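Local coordinates for putative nucleotidyltransferase TM1012 (PDB 4HX0), which probably transfers a nucleotidyl group, as expected for a pol-beta-like member of the aminoglycoside 2''-adenylyltransferase family, at residues N28-G33 / P131-E136; L35-Q40 / Y137-Y142. All coordinates share one frame; numbering follows the deposited sequence. Where two conformers were deposited one is given.

Contact 1 of 2, residues N28-G33 / P131-E136; sequences NWVVTG and PVLSLE. With BU1 (1,4-butanediol), chain P; BU1 (1,4-butanediol), chain T.
Pro131 lays its ring over one face of the Trp29 indole. Its CG sits 3.5 Å from the centroid of the six-membered ring of Trp29, only 14° off the ring normal, which makes this a CH-pi contact, and Pro131 CD follows above the CZ2–CH2 side. At the rim of the indole, near its plane, lies a 1,4-butanediol, although the modelled position of that diol close to the ring nitrogen is doubtful. With chi1 at 68°, Trp29 CG stands between its own backbone N and carbonyl carbon, and this carries the indole back over the proline.

Beyond the ring pair the backbones join through a single beta bridge between Val31 and Val132. The N-H of Val31 gives a nearly straight bond of 2.8 Å from its N to Pro131 O. Its return partner, Leu133 N to Val31 O, is weak at 3.5 Å. The two short strands run at 60° to each other, so the pairing is brief, and CA-H···O contacts support it: Val30 CA lies 3.3 Å from Pro131 O, and Val132 CA packs against Val31 O. Val30 and Leu133 meet at about a right angle, Val30 CG2 touching Leu133 CG at 3.6 Å, while Val30 CG1 reaches Pro131 CB at 4.1 Å. Val31 CB meets Val132 CG1 from the other side of the bridge.

All the touching residues are buried. Strand 29-32 is an outermost strand of the five-stranded mixed sheet and pairs with strand 49-53 through Val30 and Thr32; the bridge ties it to the two-stranded sheet of 120-125 and 128-133. Helix 33-39 packs on Val31 and Val132, helix 116-119 covers Leu133, and Ser134 N-caps helix 135-159, its OG taking the N-H of Tyr137.

Contact 2 of 2, residues L35-Q40 / Y137-Y142; sequences LSFALQ and YEYQAY. With NA (sodium ion), chain C; BU1 (1,4-butanediol), chain T; BU1 (1,4-butanediol), chain L.
Phe37 pushes its ring between Tyr139 and Tyr142, turning an edge to the face of each; the three form an aromatic cluster between the two helices. Its CG lies beside the backbone N and anti to the carbonyl carbon (chi1 -74°), which sends the ring out from helix 33-39 to the other helix. Phe37 CE1 stands over the centre of the Tyr139 ring in an edge-to-face pair, with centroids 5.0 Å apart and planes at 63°. The pair with Tyr142 is offset edge-to-face, and its closest atoms are Phe37 CE2 and Tyr142 CE1 at 3.6 Å. Glu138 CB comes within 3.5 Å of Phe37 CZ, at an oblique approach to the ring.

Glu138 CG packs on Ser36 OG at 3.8 Å, and beyond a bend at chi2 the carboxylate plane stands almost perpendicular to the Phe37 ring. Just past helix 33-39, the side chain of Gln40, extended at chi2 (-179°), brings NE2 to Ser36 O at 3.2 Å, from above the carbonyl plane, and makes a weak, bent bond to Ser36 OG.

Tyr139 OH shares a hydrogen bond of 3.0 Å with O5 of a 1,4-butanediol. With an alanine in place of Tyr139 the ring face that Phe37 CE1 rests on is gone; a gap beside Phe37 is likely to open, and the diol to lose its hydroxyl partner.

No hydrogen bond crosses between segments 35-40 and 137-142. The axes of the helical segments 35-39 and 137-142 come no closer than 11.0 Å and are joined here by aromatic and aliphatic contacts, while the carboxylate of the buried Glu138 is answered outside this helix pair, where its OE2 is hydrogen-bonded to Thr32 OG1.

From the N terminus, helix 9-22 leads into strand 29-32, which passes straight into helix 33-39; the strand and the helix supply the first halves of contact 1 and contact 2. The chain then builds the rest of the mixed sheet, with helix 55-64 on the way, and runs through helix 116-119 and strand 120-125 before strand 128-133 returns to close contact 1; helix 135-159, following at once, closes contact 2. The segments alternate along the sequence, so the two long loops cross. Their centres are about 7 Å apart, and Gln40 NE2 bonds to Leu133 O from one to the other. Together they fasten a strand-helix unit near the start to another near the end.

Contact 1 of 2, residues N28-G33 / P131-E136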
ATOM      1  N   ASN A  28       5.980  10.913   3.710  1.00 21.20           N
ATOM      2  CA  ASN A  28       4.677  10.958   3.090  1.00 20.39           C
ATOM      3  C   ASN A  28       4.277   9.519   2.835  1.00 19.65           C
ATOM      4  O   ASN A  28       4.694   8.934   1.852  1.00 18.45           O
ATOM      5  CB  ASN A  28       4.813  11.737   1.779  1.00 21.03           C
ATOM      6  CG  ASN A  28       3.565  11.704   0.930  1.00 21.78           C
ATOM      7  OD1 ASN A  28       2.466  11.530   1.430  1.00 20.70           O
ATOM      8  ND2 ASN A  28       3.752  11.821  -0.392  1.00 22.18           N
ATOM      9  N   TRP A  29       3.475   8.953   3.748  1.00 18.51           N
ATOM     10  CA  TRP A  29       3.094   7.578   3.662  1.00 17.92           C
ATOM     11  C   TRP A  29       1.643   7.396   3.969  1.00 18.40           C
ATOM     12  O   TRP A  29       1.004   8.226   4.618  1.00 18.36           O
ATOM     13  CB  TRP A  29       3.967   6.710   4.575  1.00 18.13           C
ATOM     14  CG  TRP A  29       3.727   6.969   6.039  1.00 19.53           C
ATOM     15  CD1 TRP A  29       4.079   8.093   6.778  1.00 20.03           C
ATOM     16  CD2 TRP A  29       3.028   6.097   6.987  1.00 19.76           C
ATOM     17  NE1 TRP A  29       3.665   7.963   8.074  1.00 19.97           N
ATOM     18  CE2 TRP A  29       3.047   6.789   8.270  1.00 19.27           C
ATOM     19  CE3 TRP A  29       2.428   4.839   6.904  1.00 19.31           C
ATOM     20  CZ2 TRP A  29       2.460   6.241   9.419  1.00 19.10           C
ATOM     21  CZ3 TRP A  29       1.867   4.287   8.066  1.00 19.19           C
ATOM     22  CH2 TRP A  29       1.881   4.974   9.289  1.00 18.81           C
ATOM     23  N   VAL A  30       1.110   6.289   3.492  1.00 17.87           N
ATOM     24  CA  VAL A  30      -0.259   5.905   3.771  1.00 18.55           C
ATOM     25  C   VAL A  30      -0.279   4.406   3.835  1.00 18.88           C
ATOM     26  O   VAL A  30       0.498   3.735   3.159  1.00 19.01           O
ATOM     27  CB  VAL A  30      -1.256   6.327   2.662  1.00 18.71           C
ATOM     28  CG1 VAL A  30      -1.577   7.806   2.746  1.00 17.94           C
ATOM     29  CG2 VAL A  30      -0.734   5.953   1.284  1.00 19.91           C
ATOM     30  N   VAL A  31      -1.165   3.892   4.662  1.00 18.06           N
ATOM     31  CA  VAL A  31      -1.457   2.476   4.635  1.00 18.34           C
ATOM     32  C   VAL A  31      -2.373   2.315   3.448  1.00 18.45           C
ATOM     33  O   VAL A  31      -3.255   3.141   3.200  1.00 17.01           O
ATOM     34  CB  VAL A  31      -2.161   2.061   5.938  1.00 17.83           C
ATOM     35  CG1 VAL A  31      -2.632   0.606   5.891  1.00 18.24           C
ATOM     36  CG2 VAL A  31      -1.199   2.249   7.103  1.00 19.13           C
ATOM     37  N   THR A  32      -2.161   1.263   2.676  1.00 18.60           N
ATOM     38  CA  THR A  32      -3.056   0.991   1.571  0.56 19.27           C
ATOM     39  C   THR A  32      -3.478  -0.475   1.658  1.00 19.60           C
ATOM     40  O   THR A  32      -3.348  -1.088   2.713  1.00 20.38           O
ATOM     41  CB  THR A  32      -2.429   1.436   0.223  0.56 19.55           C
ATOM     42  OG1 THR A  32      -3.351   1.223  -0.854  0.56 19.83           O
ATOM     43  CG2 THR A  32      -1.130   0.713  -0.042  0.56 19.68           C
ATOM     44  N   GLY A  33      -4.034  -1.029   0.585  1.00 20.28           N
ATOM     45  CA  GLY A  33      -4.426  -2.430   0.600  0.50 20.52           C
ATOM     46  C   GLY A  33      -5.467  -2.719   1.668  1.00 20.32           C
ATOM     47  O   GLY A  33      -6.199  -1.826   2.109  1.00 18.41           O
ATOM     48  N   PRO A 131      -2.240   7.418   8.619  1.00 17.89           N
ATOM     49  CA  PRO A 131      -2.589   7.913   7.293  1.00 17.28           C
ATOM     50  C   PRO A 131      -3.002   6.749   6.422  1.00 17.58           C
ATOM     51  O   PRO A 131      -2.324   5.732   6.402  1.00 16.62           O
ATOM     52  CB  PRO A 131      -1.282   8.505   6.766  1.00 17.00           C
ATOM     53  CG  PRO A 131      -0.196   7.780   7.514  1.00 17.20           C
ATOM     54  CD  PRO A 131      -0.780   7.397   8.851  1.00 16.70           C
ATOM     55  N   VAL A 132      -4.113   6.915   5.723  1.00 17.24           N
ATOM     56  CA  VAL A 132      -4.606   5.928   4.779  1.00 17.91           C
ATOM     57  C   VAL A 132      -5.008   6.696   3.530  1.00 19.30           C
ATOM     58  O   VAL A 132      -5.240   7.902   3.584  1.00 21.02           O
ATOM     59  CB  VAL A 132      -5.826   5.137   5.311  1.00 18.24           C
ATOM     60  CG1 VAL A 132      -5.490   4.398   6.597  1.00 18.25           C
ATOM     61  CG2 VAL A 132      -7.035   6.050   5.553  1.00 18.72           C
ATOM     62  N   LEU A 133      -5.089   5.998   2.411  1.00 21.16           N
ATOM     63  CA  LEU A 133      -5.763   6.560   1.245  1.00 22.18           C
ATOM     64  C   LEU A 133      -7.250   6.364   1.381  1.00 21.70           C
ATOM     65  O   LEU A 133      -7.703   5.325   1.876  1.00 21.57           O
ATOM     66  CB  LEU A 133      -5.275   5.924  -0.058  1.00 23.55           C
ATOM     67  CG  LEU A 133      -3.866   6.360  -0.429  1.00 25.79           C
ATOM     68  CD1 LEU A 133      -3.419   5.655  -1.685  1.00 25.91           C
ATOM     69  CD2 LEU A 133      -3.772   7.879  -0.574  1.00 25.51           C
ATOM     70  N   SER A 134      -8.014   7.359   0.935  1.00 19.94           N
ATOM     71  CA  SER A 134      -9.465   7.310   1.059  1.00 21.38           C
ATOM     72  C   SER A 134     -10.030   6.016   0.489  1.00 20.09           C
ATOM     73  O   SER A 134      -9.469   5.448  -0.446  1.00 20.86           O
ATOM     74  CB  SER A 134     -10.113   8.483   0.340  1.00 22.08           C
ATOM     75  OG  SER A 134      -9.928   8.339  -1.054  1.00 23.61           O
ATOM     76  N   LEU A 135     -11.142   5.568   1.063  1.00 21.46           N
ATOM     77  CA  LEU A 135     -11.855   4.405   0.560  1.00 21.20           C
ATOM     78  C   LEU A 135     -12.202   4.605  -0.898  1.00 21.61           C
ATOM     79  O   LEU A 135     -12.061   3.700  -1.705  1.00 21.37           O
ATOM     80  CB  LEU A 135     -13.162   4.193   1.320  1.00 22.92           C
ATOM     81  CG  LEU A 135     -13.026   3.527   2.672  1.00 22.15           C
ATOM     82  CD1 LEU A 135     -14.393   3.489   3.327  1.00 22.88           C
ATOM     83  CD2 LEU A 135     -12.438   2.120   2.504  1.00 22.93           C
ATOM     84  N   GLU A 136     -12.641   5.804  -1.255  1.00 21.58           N
ATOM     85  CA  GLU A 136     -13.032   6.101  -2.623  0.50 22.52           C
ATOM     86  C   GLU A 136     -11.844   5.845  -3.553  1.00 22.49           C
ATOM     87  O   GLU A 136     -11.955   5.219  -4.618  1.00 22.92           O
ATOM     88  CB  GLU A 136     -13.521   7.555  -2.694  0.50 22.48           C
ATOM     89  CG  GLU A 136     -14.858   7.801  -1.988  0.50 22.69           C
ATOM     90  CD  GLU A 136     -14.822   7.678  -0.465  0.50 24.10           C
ATOM     91  OE1 GLU A 136     -13.753   7.902   0.172  0.50 21.82           O
ATOM     92  OE2 GLU A 136     -15.901   7.374   0.107  0.50 25.17           O
TER
HETATM   93  C1  BU1 P 215       4.255  10.837   9.825  1.00 40.29           C
HETATM   94  C2  BU1 P 215       3.429   9.667  10.377  1.00 35.19           C
HETATM   95  C3  BU1 P 215       1.953   9.999  10.317  1.00 36.52           C
HETATM   96  C4  BU1 P 215       1.210   9.698  11.605  1.00 37.99           C
HETATM   97  O5  BU1 P 215       5.176  10.416   8.803  1.00 39.57           O
HETATM   98  O6  BU1 P 215       0.127  10.638  11.718  1.00 39.71           O
HETATM   99  C1  BU1 T 219     -18.545   0.970   0.729  1.00 75.66           C
HETATM  100  C2  BU1 T 219     -19.232   2.324   0.567  1.00 74.93           C
HETATM  101  C3  BU1 T 219     -18.436   3.242  -0.355  1.00 75.57           C
HETATM  102  C4  BU1 T 219     -17.514   4.162   0.443  1.00 73.43           C
HETATM  103  O5  BU1 T 219     -17.458   1.071   1.662  1.00 73.64           O
HETATM  104  O6  BU1 T 219     -16.615   4.826  -0.453  1.00 69.48           O

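Contact 2 of 2, residues L35-Q40 / Y137-Y142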
ATOM      1  N   LEU A  35      -5.488  -3.415   4.870  1.00 19.21           N
ATOM      2  CA  LEU A  35      -5.488  -2.731   6.155  1.00 19.48           C
ATOM      3  C   LEU A  35      -6.117  -1.332   6.058  1.00 19.29           C
ATOM      4  O   LEU A  35      -6.810  -0.911   6.970  1.00 18.96           O
ATOM      5  CB  LEU A  35      -4.080  -2.686   6.777  1.00 19.04           C
ATOM      6  CG  LEU A  35      -3.985  -1.964   8.142  1.00 18.84           C
ATOM      7  CD1 LEU A  35      -4.875  -2.631   9.174  1.00 19.89           C
ATOM      8  CD2 LEU A  35      -2.523  -1.963   8.590  1.00 20.27           C
ATOM      9  N   SER A  36      -5.927  -0.647   4.928  1.00 19.25           N
ATOM     10  CA  SER A  36      -6.550   0.665   4.741  1.00 19.85           C
ATOM     11  C   SER A  36      -8.073   0.515   4.704  1.00 19.47           C
ATOM     12  O   SER A  36      -8.774   1.317   5.308  1.00 19.45           O
ATOM     13  CB  SER A  36      -6.081   1.340   3.454  1.00 21.50           C
ATOM     14  OG  SER A  36      -6.755   2.579   3.283  1.00 25.11           O
ATOM     15  N   PHE A  37      -8.574  -0.501   3.996  1.00 19.38           N
ATOM     16  CA  PHE A  37     -10.030  -0.780   3.985  1.00 19.52           C
ATOM     17  C   PHE A  37     -10.545  -1.048   5.389  1.00 20.02           C
ATOM     18  O   PHE A  37     -11.565  -0.459   5.805  1.00 19.00           O
ATOM     19  CB  PHE A  37     -10.336  -1.968   3.085  1.00 21.54           C
ATOM     20  CG  PHE A  37     -10.246  -1.659   1.616  1.00 23.33           C
ATOM     21  CD1 PHE A  37     -11.251  -0.933   0.983  1.00 25.21           C
ATOM     22  CD2 PHE A  37      -9.169  -2.092   0.866  1.00 24.93           C
ATOM     23  CE1 PHE A  37     -11.168  -0.650  -0.376  1.00 24.53           C
ATOM     24  CE2 PHE A  37      -9.091  -1.815  -0.493  1.00 25.62           C
ATOM     25  CZ  PHE A  37     -10.093  -1.097  -1.111  1.00 24.79           C
ATOM     26  N   ALA A  38      -9.833  -1.926   6.110  1.00 19.81           N
ATOM     27  CA  ALA A  38     -10.203  -2.283   7.466  1.00 21.09           C
ATOM     28  C   ALA A  38     -10.195  -1.068   8.408  1.00 23.33           C
ATOM     29  O   ALA A  38     -11.149  -0.865   9.171  1.00 23.42           O
ATOM     30  CB  ALA A  38      -9.308  -3.392   8.003  1.00 21.11           C
ATOM     31  N   LEU A  39      -9.132  -0.267   8.353  1.00 21.47           N
ATOM     32  CA  LEU A  39      -9.042   0.924   9.186  1.00 22.56           C
ATOM     33  C   LEU A  39     -10.174   1.888   8.886  1.00 23.87           C
ATOM     34  O   LEU A  39     -10.552   2.696   9.722  1.00 24.27           O
ATOM     35  CB  LEU A  39      -7.703   1.624   8.992  1.00 22.60           C
ATOM     36  CG  LEU A  39      -6.478   0.878   9.538  1.00 22.65           C
ATOM     37  CD1 LEU A  39      -5.238   1.434   8.861  1.00 22.57           C
ATOM     38  CD2 LEU A  39      -6.377   0.990  11.048  1.00 24.19           C
ATOM     39  N   GLN A  40     -10.713   1.805   7.683  1.00 23.06           N
ATOM     40  CA  GLN A  40     -11.784   2.716   7.321  1.00 24.01           C
ATOM     41  C   GLN A  40     -13.143   2.028   7.401  1.00 24.34           C
ATOM     42  O   GLN A  40     -14.087   2.445   6.744  1.00 26.17           O
ATOM     43  CB  GLN A  40     -11.510   3.302   5.944  1.00 21.51           C
ATOM     44  CG  GLN A  40     -10.233   4.147   5.929  1.00 21.60           C
ATOM     45  CD  GLN A  40      -9.947   4.759   4.585  1.00 22.11           C
ATOM     46  OE1 GLN A  40     -10.425   5.844   4.276  1.00 24.55           O
ATOM     47  NE2 GLN A  40      -9.123   4.092   3.792  1.00 20.18           N
ATOM     48  N   TYR A 137     -10.686   6.342  -3.127  1.00 20.88           N
ATOM     49  CA  TYR A 137      -9.497   6.170  -3.948  1.00 21.18           C
ATOM     50  C   TYR A 137      -9.105   4.705  -4.033  1.00 21.26           C
ATOM     51  O   TYR A 137      -8.713   4.208  -5.111  1.00 19.69           O
ATOM     52  CB  TYR A 137      -8.299   6.963  -3.399  1.00 21.80           C
ATOM     53  CG  TYR A 137      -7.106   6.849  -4.304  1.00 24.29           C
ATOM     54  CD1 TYR A 137      -6.925   7.746  -5.365  1.00 24.33           C
ATOM     55  CD2 TYR A 137      -6.172   5.832  -4.124  1.00 23.65           C
ATOM     56  CE1 TYR A 137      -5.838   7.637  -6.214  1.00 25.80           C
ATOM     57  CE2 TYR A 137      -5.092   5.712  -4.976  1.00 27.32           C
ATOM     58  CZ  TYR A 137      -4.928   6.619  -6.011  1.00 26.18           C
ATOM     59  OH  TYR A 137      -3.846   6.482  -6.844  1.00 27.52           O
ATOM     60  N   GLU A 138      -9.163   4.032  -2.895  1.00 20.65           N
ATOM     61  CA  GLU A 138      -8.750   2.628  -2.775  0.50 21.00           C
ATOM     62  C   GLU A 138      -9.645   1.743  -3.638  1.00 21.70           C
ATOM     63  O   GLU A 138      -9.178   0.867  -4.355  1.00 20.44           O
ATOM     64  CB  GLU A 138      -8.858   2.180  -1.315  0.50 21.32           C
ATOM     65  CG  GLU A 138      -7.734   2.654  -0.414  0.50 20.44           C
ATOM     66  CD  GLU A 138      -6.414   2.078  -0.846  0.50 20.91           C
ATOM     67  OE1 GLU A 138      -6.388   0.927  -1.327  0.50 20.65           O
ATOM     68  OE2 GLU A 138      -5.407   2.775  -0.706  0.50 21.88           O
ATOM     69  N   TYR A 139     -10.956   1.964  -3.514  1.00 21.41           N
ATOM     70  CA  TYR A 139     -11.910   1.196  -4.310  1.00 23.07           C
ATOM     71  C   TYR A 139     -11.630   1.393  -5.782  1.00 23.63           C
ATOM     72  O   TYR A 139     -11.553   0.407  -6.522  1.00 22.76           O
ATOM     73  CB  TYR A 139     -13.353   1.578  -4.011  1.00 25.46           C
ATOM     74  CG  TYR A 139     -13.944   0.892  -2.805  1.00 27.57           C
ATOM     75  CD1 TYR A 139     -14.107  -0.496  -2.777  1.00 30.04           C
ATOM     76  CD2 TYR A 139     -14.396   1.635  -1.709  1.00 27.67           C
ATOM     77  CE1 TYR A 139     -14.678  -1.126  -1.678  1.00 30.14           C
ATOM     78  CE2 TYR A 139     -14.964   1.015  -0.604  1.00 29.55           C
ATOM     79  CZ  TYR A 139     -15.099  -0.365  -0.599  1.00 31.63           C
ATOM     80  OH  TYR A 139     -15.665  -0.988   0.483  1.00 32.03           O
ATOM     81  N   GLN A 140     -11.474   2.655  -6.202  1.00 22.97           N
ATOM     82  CA  GLN A 140     -11.189   2.951  -7.596  0.54 24.42           C
ATOM     83  C   GLN A 140      -9.900   2.301  -8.046  1.00 23.60           C
ATOM     84  O   GLN A 140      -9.826   1.791  -9.152  1.00 24.02           O
ATOM     85  CB  GLN A 140     -11.164   4.464  -7.866  0.54 25.97           C
ATOM     86  CG  GLN A 140     -12.538   5.113  -7.989  0.54 27.65           C
ATOM     87  CD  GLN A 140     -13.555   4.271  -8.750  0.54 29.47           C
ATOM     88  OE1 GLN A 140     -13.315   3.829  -9.880  0.54 30.70           O
ATOM     89  NE2 GLN A 140     -14.707   4.059  -8.135  0.54 29.42           N
ATOM     90  N   ALA A 141      -8.891   2.295  -7.177  1.00 22.83           N
ATOM     91  CA  ALA A 141      -7.620   1.689  -7.526  1.00 21.30           C
ATOM     92  C   ALA A 141      -7.732   0.173  -7.743  1.00 20.52           C
ATOM     93  O   ALA A 141      -7.132  -0.363  -8.680  1.00 20.01           O
ATOM     94  CB  ALA A 141      -6.588   1.996  -6.471  1.00 22.81           C
ATOM     95  N   TYR A 142      -8.464  -0.509  -6.861  1.00 19.04           N
ATOM     96  CA  TYR A 142      -8.674  -1.951  -6.979  1.00 20.39           C
ATOM     97  C   TYR A 142      -9.511  -2.277  -8.191  1.00 19.28           C
ATOM     98  O   TYR A 142      -9.211  -3.236  -8.889  1.00 20.56           O
ATOM     99  CB  TYR A 142      -9.290  -2.548  -5.707  1.00 20.75           C
ATOM    100  CG  TYR A 142      -8.216  -2.921  -4.735  1.00 22.81           C
ATOM    101  CD1 TYR A 142      -7.607  -1.949  -3.957  1.00 23.94           C
ATOM    102  CD2 TYR A 142      -7.753  -4.240  -4.646  1.00 24.86           C
ATOM    103  CE1 TYR A 142      -6.592  -2.276  -3.078  1.00 25.31           C
ATOM    104  CE2 TYR A 142      -6.738  -4.581  -3.770  1.00 25.75           C
ATOM    105  CZ  TYR A 142      -6.168  -3.587  -2.992  1.00 25.19           C
ATOM    106  OH  TYR A 142      -5.179  -3.905  -2.111  1.00 27.95           O
TER
HETATM  107 NA    NA C 202     -12.903  -3.054   9.678  1.00 38.29          NA
HETATM  108  C1  BU1 T 219     -18.545   0.970   0.729  1.00 75.66           C
HETATM  109  C2  BU1 T 219     -19.232   2.324   0.567  1.00 74.93           C
HETATM  110  C3  BU1 T 219     -18.436   3.242  -0.355  1.00 75.57           C
HETATM  111  C4  BU1 T 219     -17.514   4.162   0.443  1.00 73.43           C
HETATM  112  O5  BU1 T 219     -17.458   1.071   1.662  1.00 73.64           O
HETATM  113  O6  BU1 T 219     -16.615   4.826  -0.453  1.00 69.48           O
HETATM  114  C1  BU1 L 211      -5.049  -6.225  -0.618  0.50 25.55           C
HETATM  115  C2  BU1 L 211      -4.081  -6.577   0.508  0.50 25.38           C
HETATM  116  C3  BU1 L 211      -3.840  -8.083   0.554  0.50 25.32           C
HETATM  117  C4  BU1 L 211      -4.448  -8.720   1.793  0.50 24.30           C
HETATM  118  O5  BU1 L 211      -5.240  -7.347  -1.476  0.50 25.48           O
HETATM  119  O6  BU1 L 211      -3.740  -8.292   2.959  0.50 22.72           O